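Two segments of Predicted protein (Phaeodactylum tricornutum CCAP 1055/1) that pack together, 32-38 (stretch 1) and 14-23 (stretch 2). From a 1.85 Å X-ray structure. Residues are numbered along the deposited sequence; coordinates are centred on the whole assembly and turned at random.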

ATOM      1  N   VAL A  32      28.839  -1.246  32.332  1.00 19.71           N
ATOM      2  CA  VAL A  32      28.486  -0.579  31.083  1.00 14.43           C
ATOM      3  C   VAL A  32      28.845   0.897  31.161  1.00 16.48           C
ATOM      4  O   VAL A  32      29.469   1.442  30.252  1.00 18.66           O
ATOM      5  CB  VAL A  32      26.984  -0.708  30.747  1.00 15.10           C
ATOM      6  CG1 VAL A  32      26.684  -0.024  29.422  1.00 14.24           C
ATOM      7  CG2 VAL A  32      26.564  -2.171  30.693  1.00 18.26           C
ATOM      8  N   ALA A  33      28.442   1.538  32.254  1.00 19.86           N
ATOM      9  CA  ALA A  33      28.705   2.958  32.459  1.00 19.03           C
ATOM     10  C   ALA A  33      30.195   3.212  32.652  1.00 26.08           C
ATOM     11  O   ALA A  33      30.723   4.256  32.254  1.00 15.74           O
ATOM     12  CB  ALA A  33      27.914   3.475  33.657  1.00 17.07           C
ATOM     13  N   GLU A  34      30.870   2.242  33.259  1.00 20.79           N
ATOM     14  CA  GLU A  34      32.304   2.337  33.473  1.00 27.31           C
ATOM     15  C   GLU A  34      33.047   2.375  32.146  1.00 22.33           C
ATOM     16  O   GLU A  34      33.827   3.290  31.897  1.00 20.67           O
ATOM     17  CB  GLU A  34      32.791   1.173  34.328  1.00 26.59           C
ATOM     18  CG  GLU A  34      32.310   1.260  35.756  1.00 38.33           C
ATOM     19  CD  GLU A  34      32.658   2.587  36.405  1.00 53.24           C
ATOM     20  OE1 GLU A  34      33.808   3.048  36.235  1.00 59.09           O
ATOM     21  OE2 GLU A  34      31.784   3.167  37.085  1.00 40.24           O
ATOM     22  N   ALA A  35      32.783   1.387  31.293  1.00 17.64           N
ATOM     23  CA  ALA A  35      33.366   1.346  29.958  1.00 14.06           C
ATOM     24  C   ALA A  35      33.074   2.635  29.187  1.00 13.86           C
ATOM     25  O   ALA A  35      33.927   3.137  28.462  1.00 22.10           O
ATOM     26  CB  ALA A  35      32.848   0.136  29.193  1.00 16.35           C
ATOM     27  N   LEU A  36      31.877   3.183  29.374  1.00 17.84           N
ATOM     28  CA  LEU A  36      31.479   4.410  28.683  1.00 16.34           C
ATOM     29  C   LEU A  36      32.361   5.609  29.038  1.00 17.57           C
ATOM     30  O   LEU A  36      32.922   6.261  28.155  1.00 27.76           O
ATOM     31  CB  LEU A  36      30.019   4.747  28.993  1.00 11.81           C
ATOM     32  CG  LEU A  36      29.470   5.963  28.244  1.00 14.59           C
ATOM     33  CD1 LEU A  36      29.251   5.642  26.772  1.00 18.12           C
ATOM     34  CD2 LEU A  36      28.195   6.507  28.879  1.00 24.17           C
ATOM     35  N   VAL A  37      32.485   5.900  30.328  1.00 18.99           N
ATOM     36  CA  VAL A  37      33.170   7.115  30.773  1.00 21.08           C
ATOM     37  C   VAL A  37      34.690   7.081  30.626  1.00 26.26           C
ATOM     38  O   VAL A  37      35.343   8.126  30.703  1.00 29.98           O
ATOM     39  CB  VAL A  37      32.836   7.430  32.247  1.00 29.30           C
ATOM     40  CG1 VAL A  37      31.359   7.751  32.398  1.00 25.07           C
ATOM     41  CG2 VAL A  37      33.218   6.264  33.139  1.00 25.56           C
ATOM     42  N   LYS A  38      35.257   5.898  30.408  1.00 24.50           N
ATOM     43  CA  LYS A  38      36.711   5.797  30.298  1.00 39.87           C
ATOM     44  C   LYS A  38      37.236   6.032  28.879  1.00 40.69           C
ATOM     45  O   LYS A  38      38.426   6.303  28.695  1.00 46.77           O
ATOM     46  CB  LYS A  38      37.194   4.451  30.833  1.00 29.31           C
ATOM     47  CG  LYS A  38      36.695   4.187  32.242  1.00 46.68           C
ATOM     48  CD  LYS A  38      36.906   2.747  32.698  1.00 61.37           C
ATOM     49  CE  LYS A  38      37.451   2.723  34.125  1.00 62.38           C
ATOM     50  NZ  LYS A  38      36.351   2.893  35.125  1.00 62.66           N
TER
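Stretch 2, residues 14-23: PSAEIASFLG

How does stretch 2 run relative to the helix of stretch 1? From Ser15 onward the chain forms a helix of its own, and it runs roughly antiparallel to helix 32-38: the angle between the two N-to-C directions is 149°, and the axes come within 8.7 Å of each other. The register runs accordingly in opposite directions. The start of stretch 2 lies near the end of stretch 1, with Ser15 CA 5.7 Å from Val37 CA, and one turn later Ala19 CA is 5.1 Å from Ala33 CA. Four residues forward on one helix match four residues back on the other. No hydrogen bond crosses the contact, which buries 315 Å² and rests largely on the packing of small and apolar side chains.

How does the helix of stretch 2 begin, and what does its first turn meet? Pro14, extended in backbone conformation with phi/psi of -54/145, occupies the N-cap position and is itself out of reach of stretch 1. Its O accepts hydrogen bonds from Glu17 N at 2.8 Å and from Ile18 N at 3.2 Å, tying the loop to the first turn. Ser15 then directs its CA-to-CB bond toward stretch 1 with chi1 in the p well, and its CB lies 4.0 Å from Val37 CB. The backbone takes part as well, since Ser15 O is 3.7 Å from Val37 CG1. That same oxygen accepts the helical bond from Ala19 N at 3.0 Å, so the valine methyl rests against a carbonyl already engaged in its own helix. Ala16 and Glu17 point away and make no contact.

What does the middle of the helix place against stretch 1? Ile18, with an m, t side chain, turns toward the partner and brings CG2 to 3.6 Å from Val37 CG1. Ala19 follows at the close approach of the backbones. Its CB is 4.2 Å from Val37 CG2 and 4.4 Å from Ala33 CB, while Ala33 CB also lies 3.8 Å from Ala19 O. With a single methyl on each of the two alanines, little side chain stands between the backbones here. Glu34 points its CA-to-CB bond away, yet its carboxylate bends back until OE2 is 3.4 Å from Ala19 CB; the other oxygen, OE1, forms a salt bridge with Lys38 NZ at 2.8 Å within stretch 1.

Where does the contact finish? Ser20 points away and the end of Phe21 leads away, so neither touches stretch 1. Leu22 turns back toward it: its CB is 4.2 Å from Ala33 CB, and its CD1 reaches 3.8 Å from Leu36 CD2, joining two buried leucines. The backbone contributes again through Leu22 O, 3.9 Å from Ala33 CB. Gly23, in the loop or turn that follows, adds a last contact through its main chain, with CA 4.1 Å from Ala33 CB. Ala33 is thus touched by Ala19, Leu22 and Gly23, its small methyl lying close to the backbone of all three.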

ATOM      1  N   PRO A  14      32.198  15.544  35.982  1.00 33.28           N
ATOM      2  CA  PRO A  14      33.295  14.589  36.185  1.00 29.31           C
ATOM      3  C   PRO A  14      32.859  13.146  35.937  1.00 20.41           C
ATOM      4  O   PRO A  14      31.722  12.792  36.240  1.00 20.39           O
ATOM      5  CB  PRO A  14      33.691  14.805  37.654  1.00 37.19           C
ATOM      6  CG  PRO A  14      32.576  15.609  38.262  1.00 35.94           C
ATOM      7  CD  PRO A  14      32.036  16.435  37.143  1.00 35.79           C
ATOM      8  N   SER A  15      33.761  12.339  35.386  1.00 19.62           N
ATOM      9  CA  SER A  15      33.429  10.993  34.927  1.00 24.66           C
ATOM     10  C   SER A  15      32.804  10.110  36.007  1.00 35.68           C
ATOM     11  O   SER A  15      31.935   9.293  35.714  1.00 28.47           O
ATOM     12  CB  SER A  15      34.680  10.310  34.361  1.00 31.58           C
ATOM     13  OG  SER A  15      35.735  10.309  35.304  1.00 45.38           O
ATOM     14  N   ALA A  16      33.234  10.280  37.253  1.00 22.05           N
ATOM     15  CA  ALA A  16      32.681   9.483  38.345  1.00 22.57           C
ATOM     16  C   ALA A  16      31.212   9.816  38.569  1.00 25.20           C
ATOM     17  O   ALA A  16      30.415   8.953  38.947  1.00 21.57           O
ATOM     18  CB  ALA A  16      33.469   9.697  39.616  1.00 34.00           C
ATOM     19  N   GLU A  17      30.860  11.074  38.325  1.00 13.46           N
ATOM     20  CA  GLU A  17      29.489  11.531  38.507  1.00 15.53           C
ATOM     21  C   GLU A  17      28.595  11.027  37.369  1.00 17.31           C
ATOM     22  O   GLU A  17      27.406  10.750  37.567  1.00 18.35           O
ATOM     23  CB  GLU A  17      29.452  13.058  38.590  1.00 26.91           C
ATOM     24  CG  GLU A  17      28.109  13.635  38.993  1.00 38.36           C
ATOM     25  CD  GLU A  17      28.197  15.113  39.333  1.00 61.69           C
ATOM     26  OE1 GLU A  17      29.322  15.660  39.324  1.00 55.09           O
ATOM     27  OE2 GLU A  17      27.142  15.725  39.608  1.00 60.61           O
ATOM     28  N   ILE A  18      29.174  10.910  36.181  1.00 14.59           N
ATOM     29  CA  ILE A  18      28.446  10.384  35.031  1.00 19.81           C
ATOM     30  C   ILE A  18      28.168   8.901  35.230  1.00 14.54           C
ATOM     31  O   ILE A  18      27.047   8.438  35.028  1.00 16.24           O
ATOM     32  CB  ILE A  18      29.225  10.597  33.717  1.00 10.76           C
ATOM     33  CG1 ILE A  18      29.428  12.091  33.457  1.00 15.99           C
ATOM     34  CG2 ILE A  18      28.491   9.953  32.536  1.00 13.90           C
ATOM     35  CD1 ILE A  18      30.248  12.383  32.229  1.00 13.90           C
ATOM     36  N   ALA A  19      29.189   8.166  35.655  1.00 15.88           N
ATOM     37  CA  ALA A  19      29.054   6.730  35.857  1.00 19.81           C
ATOM     38  C   ALA A  19      28.012   6.433  36.930  1.00 26.19           C
ATOM     39  O   ALA A  19      27.219   5.501  36.799  1.00 20.42           O
ATOM     40  CB  ALA A  19      30.395   6.116  36.226  1.00 28.51           C
ATOM     41  N   SER A  20      28.010   7.238  37.985  1.00 15.35           N
ATOM     42  CA  SER A  20      27.032   7.083  39.052  1.00 15.58           C
ATOM     43  C   SER A  20      25.617   7.344  38.530  1.00 27.32           C
ATOM     44  O   SER A  20      24.664   6.647  38.888  1.00 18.65           O
ATOM     45  CB  SER A  20      27.357   8.023  40.212  1.00 24.47           C
ATOM     46  OG  SER A  20      26.340   7.992  41.193  1.00 37.84           O
ATOM     47  N   PHE A  21      25.492   8.348  37.670  1.00 18.20           N
ATOM     48  CA  PHE A  21      24.196   8.717  37.115  1.00 25.41           C
ATOM     49  C   PHE A  21      23.634   7.598  36.239  1.00 19.40           C
ATOM     50  O   PHE A  21      22.442   7.301  36.287  1.00 18.28           O
ATOM     51  CB  PHE A  21      24.318  10.016  36.314  1.00 16.24           C
ATOM     52  CG  PHE A  21      23.004  10.567  35.840  1.00 16.57           C
ATOM     53  CD1 PHE A  21      22.238  11.371  36.665  1.00 29.14           C
ATOM     54  CD2 PHE A  21      22.546  10.297  34.561  1.00 19.09           C
ATOM     55  CE1 PHE A  21      21.030  11.885  36.229  1.00 31.74           C
ATOM     56  CE2 PHE A  21      21.344  10.809  34.118  1.00 25.95           C
ATOM     57  CZ  PHE A  21      20.582  11.600  34.953  1.00 27.59           C
ATOM     58  N   LEU A  22      24.505   6.958  35.462  1.00 16.26           N
ATOM     59  CA  LEU A  22      24.072   5.986  34.457  1.00 26.98           C
ATOM     60  C   LEU A  22      24.292   4.532  34.865  1.00 23.54           C
ATOM     61  O   LEU A  22      24.084   3.624  34.063  1.00 20.94           O
ATOM     62  CB  LEU A  22      24.802   6.245  33.138  1.00 14.08           C
ATOM     63  CG  LEU A  22      24.597   7.619  32.501  1.00 17.05           C
ATOM     64  CD1 LEU A  22      25.573   7.810  31.343  1.00 16.32           C
ATOM     65  CD2 LEU A  22      23.163   7.774  32.027  1.00 14.40           C
ATOM     66  N   GLY A  23      24.708   4.308  36.106  1.00 19.70           N
ATOM     67  CA  GLY A  23      25.087   2.972  36.543  1.00 30.02           C
ATOM     68  C   GLY A  23      23.967   1.942  36.615  1.00 27.10           C
ATOM     69  O   GLY A  23      24.231   0.735  36.673  1.00 27.90           O
TER